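Local coordinates for protein glucose dehydrogenase (Haloferax mediterranei, PDB 2B5W) that catalyses the NAD(P)+-dependent oxidation of D-glucose and several other aldose sugars, preferring NADP+ and using a catalytic zinc ion, at residues G50-E54 with I117-H121; L59-H63 with E114-V118. The protein carries 1 engineered substitution. One frame throughout, in Å; residues are numbered along the deposited sequence.

Contact 1: residues G50-E54 with I117-H121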
loop_
_atom_site.group_PDB
_atom_site.type_symbol
_atom_site.label_atom_id
_atom_site.label_comp_id
_atom_site.label_asym_id
_atom_site.label_seq_id
_atom_site.Cartn_x
_atom_site.Cartn_y
_atom_site.Cartn_z
ATOM N N GLY A 50 13.603 -21.692 -19.401
ATOM C CA GLY A 50 12.261 -21.265 -19.771
ATOM C C GLY A 50 12.228 -19.844 -20.308
ATOM O O GLY A 50 11.490 -19.543 -21.251
ATOM N N GLY A 51 13.033 -18.980 -19.694
ATOM C CA GLY A 51 13.187 -17.602 -20.121
ATOM C C GLY A 51 13.994 -17.369 -21.394
ATOM O O GLY A 51 14.144 -16.226 -21.809
ATOM N N PHE A 52 14.512 -18.416 -22.029
ATOM C CA PHE A 52 15.241 -18.234 -23.274
ATOM C C PHE A 52 14.268 -17.686 -24.308
ATOM O O PHE A 52 13.062 -18.013 -24.267
ATOM C CB PHE A 52 15.862 -19.548 -23.795
ATOM C CG PHE A 52 17.072 -20.035 -23.017
ATOM C CD1 PHE A 52 17.355 -19.581 -21.738
ATOM C CD2 PHE A 52 17.898 -20.989 -23.572
ATOM C CE1 PHE A 52 18.457 -20.033 -21.038
ATOM C CE2 PHE A 52 18.997 -21.462 -22.870
ATOM C CZ PHE A 52 19.276 -20.975 -21.602
ATOM N N PRO A 53 14.759 -16.859 -25.224
ATOM C CA PRO A 53 13.929 -16.348 -26.313
ATOM C C PRO A 53 13.414 -17.505 -27.169
ATOM O O PRO A 53 14.130 -18.473 -27.390
ATOM C CB PRO A 53 14.869 -15.440 -27.104
ATOM C CG PRO A 53 15.995 -15.144 -26.152
ATOM C CD PRO A 53 16.135 -16.327 -25.278
ATOM N N GLU A 54 12.173 -17.400 -27.612
ATOM C CA GLU A 54 11.538 -18.411 -28.468
ATOM C C GLU A 54 12.498 -19.013 -29.486
ATOM O O GLU A 54 12.993 -18.308 -30.374
ATOM C CB GLU A 54 10.372 -17.777 -29.244
ATOM C CG GLU A 54 9.266 -18.735 -29.643
ATOM C CD GLU A 54 9.061 -19.862 -28.639
ATOM O OE1 GLU A 54 9.994 -20.670 -28.395
ATOM O OE2 GLU A 54 7.945 -19.946 -28.096
ATOM N N ILE A 117 16.681 -11.365 -19.138
ATOM C CA ILE A 117 16.007 -11.992 -18.013
ATOM C C ILE A 117 14.937 -12.979 -18.474
ATOM O O ILE A 117 14.970 -14.146 -18.100
ATOM C CB ILE A 117 15.410 -10.929 -17.087
ATOM C CG1 ILE A 117 16.474 -9.970 -16.622
ATOM C CG2 ILE A 117 14.756 -11.612 -15.869
ATOM C CD1 ILE A 117 15.900 -8.757 -15.857
ATOM N N VAL A 118 13.971 -12.496 -19.245
ATOM C CA VAL A 118 12.914 -13.391 -19.750
ATOM C C VAL A 118 12.449 -13.037 -21.149
ATOM O O VAL A 118 11.959 -11.933 -21.426
ATOM C CB VAL A 118 11.730 -13.476 -18.773
ATOM C CG1 VAL A 118 11.176 -12.086 -18.425
ATOM C CG2 VAL A 118 10.634 -14.406 -19.327
ATOM N N GLY A 119 12.636 -13.973 -22.069
ATOM C CA GLY A 119 12.085 -13.860 -23.398
ATOM C C GLY A 119 12.869 -13.100 -24.444
ATOM O O GLY A 119 12.534 -13.156 -25.634
ATOM N N ALA A 120 13.939 -12.399 -24.025
ATOM C CA ALA A 120 14.678 -11.546 -24.943
ATOM C C ALA A 120 16.130 -11.459 -24.471
ATOM O O ALA A 120 16.400 -11.335 -23.292
ATOM C CB ALA A 120 14.059 -10.157 -25.038
ATOM N N HIS A 121 17.048 -11.546 -25.410
ATOM C CA HIS A 121 18.466 -11.410 -25.133
ATOM C C HIS A 121 18.773 -10.059 -24.505
ATOM O O HIS A 121 18.145 -9.063 -24.825
ATOM C CB HIS A 121 19.277 -11.532 -26.404
ATOM C CG HIS A 121 19.215 -12.894 -26.998
ATOM N ND1 HIS A 121 19.540 -14.014 -26.275
ATOM C CD2 HIS A 121 18.837 -13.318 -28.228
ATOM C CE1 HIS A 121 19.380 -15.083 -27.046
ATOM N NE2 HIS A 121 18.950 -14.689 -28.228
#
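A proline ring that points its CG at the face of a histidine is the striking feature here: Pro53 CG sits 3.6 Å from the centroid of the His121 imidazole and only 14° off the ring normal, a CH-pi contact over the face. It joins two pieces of the GroES-like domain of this zinc-dependent alcohol dehydrogenase fold, the loop between helix 39-46 and strand 58-60 and the chain that follows a classic beta bulge at Ile117 and Val118. Proline suits the spot because its compact ring offers a rigid hydrocarbon surface and its nitrogen carries no hydrogen in need of an acceptor. The histidine is held by its edge, with NE2 hydrogen-bonded to Glu56 and ND1 to the backbone of Val60, so its faces can be used for packing, against Pro53 CG and, in a ring stack, against His58. The backbones meet through two glycines. Gly51 comes so close that a CB would lie tight against the carbonyl of Ile117, whereas Gly119 adopts a positive phi of 86° in which a CB would be jammed against the preceding carbonyl oxygen. Phe52 points away, its side chain packing on Leu59 and Arg8. Pro53 CA also makes a CA-H...O contact of 3.5 Å with Gly119 O, and the single hydrogen bond between the segments, nearly straight at 167°, runs 2.7 Å from Gly119 N to Gly51 O.

Contact 2: residues L59-H63 with E114-V118. With ZN (zinc ion), chain B.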
loop_
_atom_site.group_PDB
_atom_site.type_symbol
_atom_site.label_atom_id
_atom_site.label_comp_id
_atom_site.label_asym_id
_atom_site.label_seq_id
_atom_site.Cartn_x
_atom_site.Cartn_y
_atom_site.Cartn_z
ATOM N N LEU A 59 20.525 -17.619 -23.767
ATOM C CA LEU A 59 20.045 -16.304 -23.405
ATOM C C LEU A 59 21.275 -15.429 -23.133
ATOM O O LEU A 59 22.069 -15.730 -22.251
ATOM C CB LEU A 59 19.188 -16.379 -22.153
ATOM C CG LEU A 59 18.781 -15.025 -21.540
ATOM C CD1 LEU A 59 17.879 -14.282 -22.486
ATOM C CD2 LEU A 59 18.101 -15.256 -20.240
ATOM N N VAL A 60 21.428 -14.369 -23.918
ATOM C CA VAL A 60 22.483 -13.383 -23.625
ATOM C C VAL A 60 22.087 -12.669 -22.332
ATOM O O VAL A 60 20.924 -12.228 -22.193
ATOM C CB VAL A 60 22.651 -12.373 -24.753
ATOM C CG1 VAL A 60 23.601 -11.256 -24.350
ATOM C CG2 VAL A 60 23.169 -13.064 -26.041
ATOM N N LEU A 61 23.009 -12.609 -21.375
ATOM C CA LEU A 61 22.731 -12.031 -20.086
ATOM C C LEU A 61 22.857 -10.505 -20.117
ATOM O O LEU A 61 23.346 -9.948 -21.080
ATOM C CB LEU A 61 23.682 -12.600 -19.051
ATOM C CG LEU A 61 23.582 -14.105 -18.757
ATOM C CD1 LEU A 61 24.753 -14.487 -17.844
ATOM C CD2 LEU A 61 22.256 -14.422 -18.118
ATOM N N GLY A 62 22.426 -9.886 -19.015
ATOM C CA GLY A 62 22.685 -8.487 -18.730
ATOM C C GLY A 62 21.504 -7.586 -19.010
ATOM O O GLY A 62 21.029 -7.486 -20.146
ATOM N N HIS A 63 21.094 -6.844 -17.984
ATOM C CA HIS A 63 20.001 -5.884 -18.146
ATOM C C HIS A 63 20.393 -4.490 -17.648
ATOM O O HIS A 63 19.592 -3.568 -17.718
ATOM C CB HIS A 63 18.751 -6.363 -17.387
ATOM C CG HIS A 63 19.010 -6.574 -15.938
ATOM N ND1 HIS A 63 19.597 -7.726 -15.451
ATOM C CD2 HIS A 63 18.849 -5.749 -14.873
ATOM C CE1 HIS A 63 19.802 -7.594 -14.151
ATOM N NE2 HIS A 63 19.378 -6.396 -13.774
ATOM N N GLU A 114 11.691 -9.088 -20.694
ATOM C CA GLU A 114 12.746 -8.327 -20.028
ATOM C C GLU A 114 14.074 -8.759 -20.632
ATOM O O GLU A 114 14.457 -9.904 -20.547
ATOM C CB GLU A 114 12.746 -8.561 -18.506
ATOM C CG GLU A 114 11.725 -7.677 -17.813
ATOM C CD GLU A 114 11.523 -7.985 -16.340
ATOM O OE1 GLU A 114 12.007 -9.025 -15.853
ATOM O OE2 GLU A 114 10.847 -7.170 -15.670
ATOM N N ARG A 115 14.758 -7.830 -21.242
ATOM C CA ARG A 115 16.035 -8.116 -21.893
ATOM C C ARG A 115 17.041 -8.623 -20.853
ATOM O O ARG A 115 17.253 -8.008 -19.803
ATOM C CB ARG A 115 16.531 -6.868 -22.618
ATOM C CG ARG A 115 15.699 -6.557 -23.879
ATOM C CD ARG A 115 16.363 -5.792 -24.994
ATOM N NE ARG A 115 17.609 -6.422 -25.431
ATOM C CZ ARG A 115 18.329 -6.021 -26.458
ATOM N NH1 ARG A 115 17.936 -5.006 -27.216
ATOM N NH2 ARG A 115 19.483 -6.637 -26.719
ATOM N N GLY A 116 17.641 -9.779 -21.158
ATOM C CA GLY A 116 18.605 -10.424 -20.287
ATOM C C GLY A 116 18.004 -11.280 -19.188
ATOM O O GLY A 116 18.721 -11.828 -18.363
ATOM N N ILE A 117 16.681 -11.365 -19.138
ATOM C CA ILE A 117 16.007 -11.992 -18.013
ATOM C C ILE A 117 14.937 -12.979 -18.474
ATOM O O ILE A 117 14.970 -14.146 -18.100
ATOM C CB ILE A 117 15.410 -10.929 -17.087
ATOM C CG1 ILE A 117 16.474 -9.970 -16.622
ATOM C CG2 ILE A 117 14.756 -11.612 -15.869
ATOM C CD1 ILE A 117 15.900 -8.757 -15.857
ATOM N N VAL A 118 13.971 -12.496 -19.245
ATOM C CA VAL A 118 12.914 -13.391 -19.750
ATOM C C VAL A 118 12.449 -13.037 -21.149
ATOM O O VAL A 118 11.959 -11.933 -21.426
ATOM C CB VAL A 118 11.730 -13.476 -18.773
ATOM C CG1 VAL A 118 11.176 -12.086 -18.425
ATOM C CG2 VAL A 118 10.634 -14.406 -19.327
HETATM ZN ZN ZN B . 20.193 -5.656 -12.016
#
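This is a buried packing contact, made without hydrogen bonds between its segments, where the chain leaving strand 58-60 passes the turn after strand 113-115 on its way to the catalytic zinc. The turn is tight: Ile117 N bonds to Glu114 O at 3.0 Å, and the backbone angles of Arg115 (-61/128) and Gly116 (83/1) make it a type II turn. The latter position favours glycine by its positive phi, and here the neighbour demands it too, since a CB would clash with Gly62 O. Gly116 CA instead donates a CA-H...O contact to Val60 O, 3.5 Å away and close to linear. Within the GroES-like domain of the alcohol dehydrogenase family, the turn leads into a classic beta bulge, Ile117 and Val118 both facing Glu114, a substrate-binding residue. Leu59 fills the space beside the turn with aliphatic bulk, its CD2 4.0 Å from Ile117 O. His63 serves the metal: its NE2 binds zinc at 2.1 Å, alongside Glu64 and the engineered Cys38. Over one face of this imidazole, Ile117 supplies a nonpolar methyl, CD1 lying 4.1 Å from the His63 ring centroid in a CH-pi contact, while His63 CB rests 3.3 Å from Arg115 O.

In the fold
Both contacts end on the same run of chain, sharing Ile117 and Val118, and their centres lie 7 Å apart within the GroES-like domain. Contact 1 is near the surface and holds a loop poorly ordered in part by one backbone hydrogen bond and the packing of Pro53 on His121; contact 2 is buried, relies on packing and borders the metal site. Each sets an aliphatic group on an imidazole, but His121 is fixed by hydrogen bonds, whereas His63 is a zinc ligand. They also bond directly: His121 ND1 meets Val60 N at 3.0 Å, and His121 O meets Arg115 NE at 2.8 Å, so one histidine ties contact 1 to both segments of contact 2.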